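Glycosyltransferase (duf1792) (Streptococcus sanguinis, PDB 5V4A) is a glycosyltransferase whose C-terminal GT-D domain binds UDP, and which probably belongs to the accessory SecA2/SecY2 system that exports a serine-rich repeat cell wall protein. Local coordinates at residues 33-38 with 49-54; 136-141 with 158-163; 241-246 with 256-261. All blocks are in the same frame, centred on the assembly; numbering follows the deposited sequence.

Contact 1 of 3, residues 33-38 with 49-54; sequences MDLVAG and ELSARL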
loop_
_atom_site.group_PDB
_atom_site.type_symbol
_atom_site.label_atom_id
_atom_site.label_comp_id
_atom_site.label_asym_id
_atom_site.label_seq_id
_atom_site.Cartn_x
_atom_site.Cartn_y
_atom_site.Cartn_z
ATOM N N MET A 33 6.797 23.812 15.521
ATOM C CA MET A 33 8.030 24.369 16.064
ATOM C C MET A 33 7.952 25.897 16.129
ATOM O O MET A 33 8.529 26.508 17.034
ATOM C CB MET A 33 9.232 23.901 15.246
ATOM C CG MET A 33 10.515 24.606 15.587
ATOM S SD MET A 33 10.954 24.366 17.337
ATOM C CE MET A 33 11.138 22.583 17.434
ATOM N N ASP A 34 7.282 26.522 15.157
ATOM C CA ASP A 34 7.025 27.957 15.231
ATOM C C ASP A 34 6.331 28.324 16.535
ATOM O O ASP A 34 6.713 29.284 17.205
ATOM C CB ASP A 34 6.174 28.405 14.042
ATOM C CG ASP A 34 7.007 28.949 12.909
ATOM O OD1 ASP A 34 6.511 28.961 11.760
ATOM O OD2 ASP A 34 8.158 29.360 13.178
ATOM N N LEU A 35 5.270 27.593 16.873
ATOM C CA LEU A 35 4.519 27.866 18.091
ATOM C C LEU A 35 5.328 27.543 19.345
ATOM O O LEU A 35 5.221 28.254 20.353
ATOM C CB LEU A 35 3.219 27.071 18.084
ATOM C CG LEU A 35 2.076 27.598 17.222
ATOM C CD1 LEU A 35 1.029 26.524 17.019
ATOM C CD2 LEU A 35 1.454 28.843 17.880
ATOM N N VAL A 36 6.123 26.466 19.315
ATOM C CA VAL A 36 6.965 26.139 20.463
ATOM C C VAL A 36 8.015 27.211 20.686
ATOM O O VAL A 36 8.487 27.396 21.814
ATOM C CB VAL A 36 7.617 24.754 20.274
ATOM C CG1 VAL A 36 8.627 24.478 21.377
ATOM C CG2 VAL A 36 6.544 23.669 20.221
ATOM N N ALA A 37 8.362 27.959 19.645
ATOM C CA ALA A 37 9.248 29.105 19.767
ATOM C C ALA A 37 8.509 30.385 20.152
ATOM O O ALA A 37 9.124 31.456 20.174
ATOM C CB ALA A 37 10.024 29.315 18.465
ATOM N N GLY A 38 7.217 30.295 20.471
ATOM C CA GLY A 38 6.467 31.460 20.909
ATOM C C GLY A 38 5.951 32.349 19.800
ATOM O O GLY A 38 5.747 33.545 20.026
ATOM N N GLU A 49 -0.635 27.599 26.596
ATOM C CA GLU A 49 -0.961 26.230 26.975
ATOM C C GLU A 49 -0.734 25.266 25.811
ATOM O O GLU A 49 -0.195 24.174 26.010
ATOM C CB GLU A 49 -2.396 26.156 27.490
ATOM C CG GLU A 49 -2.524 26.676 28.921
ATOM C CD GLU A 49 -3.956 26.753 29.404
ATOM O OE1 GLU A 49 -4.830 27.193 28.628
ATOM O OE2 GLU A 49 -4.207 26.373 30.567
ATOM N N LEU A 50 -1.129 25.665 24.598
ATOM C CA LEU A 50 -0.880 24.865 23.402
ATOM C C LEU A 50 0.612 24.632 23.180
ATOM O O LEU A 50 1.056 23.489 23.020
ATOM C CB LEU A 50 -1.497 25.565 22.185
ATOM C CG LEU A 50 -1.179 24.977 20.819
ATOM C CD1 LEU A 50 -1.586 23.550 20.772
ATOM C CD2 LEU A 50 -1.878 25.756 19.704
ATOM N N SER A 51 1.399 25.709 23.146
ATOM C CA SER A 51 2.822 25.588 22.840
ATOM C C SER A 51 3.540 24.696 23.842
ATOM O O SER A 51 4.373 23.860 23.458
ATOM C CB SER A 51 3.468 26.971 22.809
ATOM O OG SER A 51 3.016 27.710 21.696
ATOM N N ALA A 52 3.219 24.844 25.129
ATOM C CA ALA A 52 3.835 23.992 26.138
ATOM C C ALA A 52 3.402 22.546 25.954
ATOM O O ALA A 52 4.188 21.611 26.176
ATOM C CB ALA A 52 3.485 24.490 27.541
ATOM N N ARG A 53 2.143 22.347 25.558
ATOM C CA ARG A 53 1.652 20.999 25.301
ATOM C C ARG A 53 2.308 20.392 24.065
ATOM O O ARG A 53 2.579 19.186 24.033
ATOM C CB ARG A 53 0.137 21.011 25.144
ATOM C CG ARG A 53 -0.478 19.626 25.085
ATOM C CD ARG A 53 -0.378 18.874 26.402
ATOM N NE ARG A 53 -1.249 17.698 26.410
ATOM C CZ ARG A 53 -1.221 16.750 27.344
ATOM N NH1 ARG A 53 -0.365 16.834 28.357
ATOM N NH2 ARG A 53 -2.054 15.720 27.275
ATOM N N LEU A 54 2.567 21.195 23.031
ATOM C CA LEU A 54 3.218 20.641 21.848
ATOM C C LEU A 54 4.655 20.240 22.148
ATOM O O LEU A 54 5.113 19.156 21.751
ATOM C CB LEU A 54 3.189 21.648 20.696
ATOM C CG LEU A 54 1.850 22.095 20.144
ATOM C CD1 LEU A 54 2.075 23.236 19.139
ATOM C CD2 LEU A 54 1.128 20.932 19.478
#
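Three leucines make the apolar centre where helix 30-36 lies against helix 48-58. Leu35 carries it: its CG sits anti to the carbonyl carbon (chi1 -78°), so the side chain reaches across to a pair of leucines one turn apart on the other helix. The methyl CD1 of Leu35 stands 4.0 Å from CD2 of Leu50 and equally far from CD1 of Leu54, the branches crossing obliquely. Leu50 gets there by its tip, because its first bond does not aim at the other helix. Next to this group Val36 CG2 lies 3.9 Å from CB of Leu54 and brushes the backbone O of Ser51. Helix 201-213 closes over the cluster, with Pro202 on Leu35 and Val206 on Leu50, and the side chain of Leu54 comes about 4 Å from that of the UDP-binding Lys205.

Outward from the leucines the contact turns polar. Ser51 donates from OG to the carbonyl O of Leu35 at 2.6 Å, approaching from above the carbonyl plane, with a C=O...OG angle of 112°. That oxygen is shared: the N of Gly38 also donates to Leu35 O, at 2.9 Å, as part of the Schellman motif that ends the helix, with Gly38 at positive phi as its C' residue. Arg53, which also packs on helix 201-213, is salt-bridged to Asp210 and Glu56.

The chemistry implies that one carbonyl, Leu35 O, takes two donors, one from its own helix end and one from the neighbouring helix, so a buried polar bond lies beside the leucine packing.

Contact 2 of 3, residues 136-141 with 158-163; sequences QLWQDK and DLFDGA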
loop_
_atom_site.group_PDB
_atom_site.type_symbol
_atom_site.label_atom_id
_atom_site.label_comp_id
_atom_site.label_asym_id
_atom_site.label_seq_id
_atom_site.Cartn_x
_atom_site.Cartn_y
_atom_site.Cartn_z
ATOM N N GLN A 136 -5.071 2.108 2.666
ATOM C CA GLN A 136 -5.288 0.836 3.342
ATOM C C GLN A 136 -5.515 1.020 4.842
ATOM O O GLN A 136 -6.102 0.144 5.483
ATOM C CB GLN A 136 -4.091 -0.088 3.095
ATOM C CG GLN A 136 -4.329 -1.562 3.446
ATOM C CD GLN A 136 -5.352 -2.235 2.550
ATOM O OE1 GLN A 136 -5.573 -1.819 1.415
ATOM N NE2 GLN A 136 -5.991 -3.273 3.065
ATOM N N LEU A 137 -5.073 2.141 5.404
ATOM C CA LEU A 137 -5.306 2.412 6.820
ATOM C C LEU A 137 -6.788 2.583 7.120
ATOM O O LEU A 137 -7.245 2.229 8.215
ATOM C CB LEU A 137 -4.530 3.656 7.236
ATOM C CG LEU A 137 -3.009 3.540 7.297
ATOM C CD1 LEU A 137 -2.422 4.917 7.531
ATOM C CD2 LEU A 137 -2.596 2.614 8.428
ATOM N N TRP A 138 -7.556 3.113 6.173
ATOM C CA TRP A 138 -8.971 3.323 6.403
ATOM C C TRP A 138 -9.877 2.497 5.506
ATOM O O TRP A 138 -11.101 2.641 5.613
ATOM C CB TRP A 138 -9.327 4.810 6.260
ATOM C CG TRP A 138 -8.904 5.516 4.969
ATOM C CD1 TRP A 138 -9.482 5.395 3.732
ATOM C CD2 TRP A 138 -7.850 6.478 4.823
ATOM N NE1 TRP A 138 -8.837 6.208 2.825
ATOM C CE2 TRP A 138 -7.842 6.892 3.471
ATOM C CE3 TRP A 138 -6.919 7.038 5.701
ATOM C CZ2 TRP A 138 -6.932 7.830 2.984
ATOM C CZ3 TRP A 138 -6.017 7.979 5.206
ATOM C CH2 TRP A 138 -6.033 8.359 3.865
ATOM N N GLN A 139 -9.328 1.639 4.638
ATOM C CA GLN A 139 -10.162 0.827 3.760
ATOM C C GLN A 139 -11.136 -0.016 4.576
ATOM O O GLN A 139 -10.731 -0.728 5.497
ATOM C CB GLN A 139 -9.298 -0.092 2.888
ATOM C CG GLN A 139 -8.620 0.571 1.721
ATOM C CD GLN A 139 -9.591 1.347 0.870
ATOM O OE1 GLN A 139 -10.346 0.769 0.080
ATOM N NE2 GLN A 139 -9.594 2.667 1.038
ATOM N N ASP A 140 -12.425 0.082 4.236
ATOM C CA ASP A 140 -13.496 -0.716 4.851
ATOM C C ASP A 140 -13.672 -0.429 6.339
ATOM O O ASP A 140 -14.183 -1.271 7.081
ATOM C CB ASP A 140 -13.268 -2.222 4.632
ATOM C CG ASP A 140 -13.382 -2.627 3.166
ATOM O OD1 ASP A 140 -12.371 -3.119 2.613
ATOM O OD2 ASP A 140 -14.474 -2.449 2.571
ATOM N N LYS A 141 -13.299 0.771 6.786
ATOM C CA LYS A 141 -13.454 1.187 8.173
ATOM C C LYS A 141 -14.567 2.218 8.268
ATOM O O LYS A 141 -14.771 3.007 7.343
ATOM C CB LYS A 141 -12.159 1.798 8.718
ATOM C CG LYS A 141 -10.942 0.881 8.678
ATOM C CD LYS A 141 -11.093 -0.303 9.605
ATOM C CE LYS A 141 -9.777 -1.031 9.768
ATOM N NZ LYS A 141 -8.691 -0.064 10.088
ATOM N N ASP A 158 -11.634 10.924 -4.661
ATOM C CA ASP A 158 -11.970 9.583 -4.188
ATOM C C ASP A 158 -11.056 9.109 -3.060
ATOM O O ASP A 158 -10.846 7.896 -2.890
ATOM C CB ASP A 158 -11.953 8.597 -5.354
ATOM C CG ASP A 158 -10.556 8.354 -5.888
ATOM O OD1 ASP A 158 -9.659 9.166 -5.590
ATOM O OD2 ASP A 158 -10.359 7.367 -6.625
ATOM N N LEU A 159 -10.485 10.049 -2.303
ATOM C CA LEU A 159 -9.533 9.695 -1.246
ATOM C C LEU A 159 -10.103 8.664 -0.270
ATOM O O LEU A 159 -9.444 7.667 0.058
ATOM C CB LEU A 159 -9.127 10.955 -0.484
ATOM C CG LEU A 159 -7.690 11.233 -0.016
ATOM C CD1 LEU A 159 -7.706 12.070 1.246
ATOM C CD2 LEU A 159 -6.858 10.007 0.184
ATOM N N PHE A 160 -11.330 8.896 0.202
ATOM C CA PHE A 160 -11.977 8.094 1.235
ATOM C C PHE A 160 -13.092 7.219 0.683
ATOM O O PHE A 160 -13.898 6.686 1.455
ATOM C CB PHE A 160 -12.524 9.010 2.339
ATOM C CG PHE A 160 -11.467 9.818 3.026
ATOM C CD1 PHE A 160 -10.439 9.195 3.711
ATOM C CD2 PHE A 160 -11.503 11.214 2.993
ATOM C CE1 PHE A 160 -9.457 9.938 4.351
ATOM C CE2 PHE A 160 -10.527 11.964 3.625
ATOM C CZ PHE A 160 -9.503 11.333 4.309
ATOM N N ASP A 161 -13.148 7.039 -0.637
ATOM C CA ASP A 161 -14.213 6.239 -1.225
ATOM C C ASP A 161 -14.117 4.766 -0.821
ATOM O O ASP A 161 -15.115 4.043 -0.917
ATOM C CB ASP A 161 -14.194 6.388 -2.750
ATOM C CG ASP A 161 -14.782 7.728 -3.234
ATOM O OD1 ASP A 161 -15.023 8.639 -2.404
ATOM O OD2 ASP A 161 -14.979 7.872 -4.464
ATOM N N GLY A 162 -12.942 4.309 -0.380
ATOM C CA GLY A 162 -12.767 2.950 0.105
ATOM C C GLY A 162 -13.175 2.718 1.546
ATOM O O GLY A 162 -13.183 1.566 2.002
ATOM N N ALA A 163 -13.518 3.775 2.264
ATOM C CA ALA A 163 -13.981 3.643 3.636
ATOM C C ALA A 163 -15.382 3.045 3.654
ATOM O O ALA A 163 -16.090 3.033 2.644
ATOM C CB ALA A 163 -13.977 4.999 4.325
HETATM O O HOH W 1 -10.147 5.025 0.018
#
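The backbone of 136-141 leaves helix 127-138 through a type II turn from Trp138 to Lys141, and 158-163, in the loop between the parallel GT-D strands 142-148 and 165-171, folds into two overlapping type I turns; Asp140 N joins them by a nearly straight bond to Gly162 O (2.8 Å, 166°). With CG in the crowded position between N and the carbonyl carbon, the Trp138 indole swings toward the loop, where Phe160 CE1 stands 3.5 Å above the indole plane, over its centre. The two rings meet obliquely, planes 57° apart. Trp138 NE1 donates to Leu159 O at 3.2 Å, while its CZ2 touches Leu159 CD2 at 3.5 Å. Gln139 bends back at chi2 and lays its amide against Gly162, OE1 being 3.3 Å from Gly162 CA, an approach that the missing side chain permits. Gln139 NE2 donates to a water (2.6 Å) that in turn donates to Leu159 O and accepts from Gly162 N. Asp140 is salt-bridged to Arg164 and packs on Gly162 of the second subunit. With indole and water both donating to Leu159 O, the loop is therefore held by its main chain, beside an aromatic pair resting on strands 142-148 and 195-199.

Contact 3 of 3, residues 241-246 with 256-261; sequences LSHKHT and EFRDDQ. With UDP (uridine-5'-diphosphate), chain C.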
loop_
_atom_site.group_PDB
_atom_site.type_symbol
_atom_site.label_atom_id
_atom_site.label_comp_id
_atom_site.label_asym_id
_atom_site.label_seq_id
_atom_site.Cartn_x
_atom_site.Cartn_y
_atom_site.Cartn_z
ATOM N N LEU A 241 -6.518 25.782 -4.912
ATOM C CA LEU A 241 -7.872 25.345 -5.223
ATOM C C LEU A 241 -8.870 26.405 -4.775
ATOM O O LEU A 241 -8.662 27.115 -3.786
ATOM C CB LEU A 241 -8.185 24.005 -4.538
ATOM C CG LEU A 241 -7.168 22.886 -4.768
ATOM C CD1 LEU A 241 -7.456 21.666 -3.877
ATOM C CD2 LEU A 241 -7.149 22.481 -6.233
ATOM N N SER A 242 -9.971 26.497 -5.506
ATOM C CA SER A 242 -10.908 27.582 -5.279
ATOM C C SER A 242 -12.110 27.195 -4.416
ATOM O O SER A 242 -12.859 28.092 -4.012
ATOM C CB SER A 242 -11.358 28.172 -6.628
ATOM O OG SER A 242 -12.339 27.377 -7.249
ATOM N N HIS A 243 -12.352 25.897 -4.167
ATOM C CA HIS A 243 -13.580 25.467 -3.502
ATOM C C HIS A 243 -13.341 24.828 -2.138
ATOM O O HIS A 243 -14.281 24.299 -1.540
ATOM C CB HIS A 243 -14.381 24.525 -4.396
ATOM C CG HIS A 243 -14.738 25.125 -5.722
ATOM N ND1 HIS A 243 -14.044 24.853 -6.881
ATOM C CD2 HIS A 243 -15.696 26.021 -6.059
ATOM C CE1 HIS A 243 -14.580 25.533 -7.881
ATOM N NE2 HIS A 243 -15.580 26.253 -7.408
ATOM N N LYS A 244 -12.121 24.875 -1.632
ATOM C CA LYS A 244 -11.819 24.393 -0.291
ATOM C C LYS A 244 -10.431 24.901 0.045
ATOM O O LYS A 244 -9.783 25.564 -0.773
ATOM C CB LYS A 244 -11.894 22.866 -0.199
ATOM C CG LYS A 244 -10.969 22.164 -1.150
ATOM C CD LYS A 244 -10.968 20.671 -0.882
ATOM C CE LYS A 244 -10.640 19.905 -2.145
ATOM N NZ LYS A 244 -10.732 18.420 -1.965
ATOM N N HIS A 245 -9.991 24.577 1.264
ATOM C CA HIS A 245 -8.666 24.918 1.746
ATOM C C HIS A 245 -7.589 24.268 0.889
ATOM O O HIS A 245 -7.716 23.112 0.474
ATOM C CB HIS A 245 -8.530 24.431 3.198
ATOM C CG HIS A 245 -7.169 24.622 3.785
ATOM N ND1 HIS A 245 -6.716 25.846 4.223
ATOM C CD2 HIS A 245 -6.161 23.744 4.008
ATOM C CE1 HIS A 245 -5.485 25.718 4.680
ATOM N NE2 HIS A 245 -5.123 24.455 4.560
ATOM N N THR A 246 -6.497 25.003 0.676
ATOM C CA THR A 246 -5.305 24.493 0.016
ATOM C C THR A 246 -4.105 24.664 0.936
ATOM O O THR A 246 -3.867 25.757 1.452
ATOM C CB THR A 246 -5.034 25.191 -1.321
ATOM O OG1 THR A 246 -6.204 25.126 -2.142
ATOM C CG2 THR A 246 -3.869 24.536 -2.049
ATOM N N GLU A 256 -14.911 29.374 -2.180
ATOM C CA GLU A 256 -16.362 29.267 -2.302
ATOM C C GLU A 256 -16.708 27.784 -2.402
ATOM O O GLU A 256 -16.241 27.090 -3.310
ATOM C CB GLU A 256 -16.865 30.084 -3.518
ATOM C CG GLU A 256 -16.714 29.407 -4.873
ATOM C CD GLU A 256 -15.397 29.720 -5.568
ATOM O OE1 GLU A 256 -15.171 29.131 -6.645
ATOM O OE2 GLU A 256 -14.604 30.546 -5.051
ATOM N N PHE A 257 -17.464 27.276 -1.431
ATOM C CA PHE A 257 -17.708 25.837 -1.349
ATOM C C PHE A 257 -18.552 25.346 -2.522
ATOM O O PHE A 257 -19.509 26.000 -2.942
ATOM C CB PHE A 257 -18.405 25.468 -0.032
ATOM C CG PHE A 257 -17.579 25.724 1.214
ATOM C CD1 PHE A 257 -16.189 25.707 1.171
ATOM C CD2 PHE A 257 -18.199 25.938 2.432
ATOM C CE1 PHE A 257 -15.435 25.927 2.307
ATOM C CE2 PHE A 257 -17.446 26.155 3.583
ATOM C CZ PHE A 257 -16.062 26.155 3.516
ATOM N N ARG A 258 -18.207 24.166 -3.031
ATOM C CA ARG A 258 -19.091 23.459 -3.942
ATOM C C ARG A 258 -20.142 22.749 -3.104
ATOM O O ARG A 258 -19.832 22.211 -2.042
ATOM C CB ARG A 258 -18.305 22.433 -4.762
ATOM C CG ARG A 258 -17.453 22.992 -5.894
ATOM C CD ARG A 258 -18.048 22.743 -7.285
ATOM N NE ARG A 258 -17.000 22.680 -8.306
ATOM C CZ ARG A 258 -16.873 23.539 -9.318
ATOM N NH1 ARG A 258 -17.735 24.539 -9.463
ATOM N NH2 ARG A 258 -15.878 23.402 -10.187
ATOM N N ASP A 259 -21.393 22.771 -3.558
ATOM C CA ASP A 259 -22.418 22.047 -2.815
ATOM C C ASP A 259 -22.157 20.551 -2.953
ATOM O O ASP A 259 -22.226 19.999 -4.056
ATOM C CB ASP A 259 -23.816 22.408 -3.300
ATOM C CG ASP A 259 -24.886 22.022 -2.296
ATOM O OD1 ASP A 259 -24.527 21.721 -1.133
ATOM O OD2 ASP A 259 -26.079 22.011 -2.668
ATOM N N ASP A 260 -21.897 19.883 -1.833
ATOM C CA ASP A 260 -21.615 18.453 -1.846
ATOM C C ASP A 260 -22.581 17.795 -0.874
ATOM O O ASP A 260 -22.502 18.026 0.339
ATOM C CB ASP A 260 -20.157 18.179 -1.470
ATOM C CG ASP A 260 -19.714 16.774 -1.814
ATOM O OD1 ASP A 260 -20.220 15.798 -1.218
ATOM O OD2 ASP A 260 -18.856 16.654 -2.712
ATOM N N GLN A 261 -23.501 16.993 -1.422
ATOM C CA GLN A 261 -24.557 16.402 -0.613
ATOM C C GLN A 261 -24.071 15.231 0.230
ATOM O O GLN A 261 -24.634 14.984 1.298
ATOM C CB GLN A 261 -25.716 15.956 -1.503
ATOM C CG GLN A 261 -26.520 17.106 -2.071
ATOM C CD GLN A 261 -27.200 17.905 -0.978
ATOM O OE1 GLN A 261 -27.084 19.130 -0.920
ATOM N NE2 GLN A 261 -27.907 17.210 -0.093
HETATM N N1 UDP C . -6.780 23.434 10.354
HETATM C C2 UDP C . -8.050 23.612 10.846
HETATM N N3 UDP C . -8.138 24.406 11.959
HETATM C C4 UDP C . -7.097 25.034 12.616
HETATM C C5 UDP C . -5.807 24.793 12.054
HETATM C C6 UDP C . -5.688 24.003 10.966
HETATM O O2 UDP C . -9.038 23.105 10.336
HETATM O O4 UDP C . -7.333 25.720 13.628
HETATM C "C1'" UDP C . -6.621 22.519 9.191
HETATM C "C2'" UDP C . -6.319 23.141 7.834
HETATM O "O2'" UDP C . -7.495 23.698 7.247
HETATM C "C3'" UDP C . -5.775 21.906 7.084
HETATM C "C4'" UDP C . -5.118 21.067 8.199
HETATM O "O4'" UDP C . -5.519 21.679 9.443
HETATM O "O3'" UDP C . -6.805 21.114 6.506
HETATM C "C5'" UDP C . -3.614 20.947 8.131
HETATM O "O5'" UDP C . -3.051 20.297 9.292
HETATM P PA UDP C . -1.485 20.199 9.489
HETATM O O1A UDP C . -0.877 21.579 9.723
HETATM O O2A UDP C . -1.252 19.167 10.529
HETATM O O3A UDP C . -0.929 19.689 8.040
HETATM P PB UDP C . 0.453 19.084 7.540
HETATM O O1B UDP C . 1.272 18.985 8.833
HETATM O O2B UDP C . 1.012 20.200 6.626
HETATM O O3B UDP C . 0.266 17.759 6.863
HETATM O O HOH W 2 -16.046 22.233 -2.011
#
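Both segments belong to the long irregular connection between helices 224-233 and 261-266, in the UDP-binding GT-D domain, and they pair through main chain without forming regular strands. Glu256 N donates to Ser242 O at 3.0 Å, nearly straight (168°) and in the carbonyl plane. Beside it the CA of His243 makes a CA-H...O contact with Glu256 O, and a water bridges the next pair, donating to His243 O and accepting from Arg258 N.

The side-chain centre is a stack: the guanidinium of Arg258 lies flat on the His243 imidazole, centres 3.8 Å apart and planes at 24°. Arg258 bends at chi2, so that its aliphatic part takes part as well; CG makes a CH-pi contact 3.7 Å from the centroid of the same ring face. Ser242 OG lies above the opposite face, toward the rim. At the ring edge, near its plane, is Glu256 O, 3.0 Å from His243 CD2. The carboxylate of Glu256 comes round with its plane steeply turned to the imidazole (79°); its OE1 is 3.0 Å from His243 NE2, but the angle is too poor for a hydrogen bond. The negative charge of Glu256 would tend to favour a protonated imidazole, whereas the stacked Arg258 would oppose it. A weak bond from Ser242 OG also reaches Glu256 OE1. Phe257 turns its edge to His243 O and makes a cation-pi pair with Arg152.

Further along, Lys244 is buried between Asp225 and Glu229, and Asp260 caps the next helix at Tyr263 N. His245 is held by Asp252 at ND1 and His223 at NE2, and this fixes its imidazole beneath the nucleotide: UDP O2' lies over the ring centre, 3.5 Å above its plane.

The three contacts come in series along the chain and none touches another. Contacts 1 and 2 lie on opposite sides of the chain's centre, their own centres about 33 Å apart; contact 3 is nearer to contact 2 (about 21 Å between centres, about 8 Å between nearest atoms) than to contact 1 (about 31 Å between centres). UDP relates them. Contact 3 supplies His245, which lies directly against the ribose. Leu50 of contact 1 has its side chain about 8 Å from the nucleotide, and that of Phe160 in contact 2 is about 10 Å away. Contact 2 alone is touched by the second subunit.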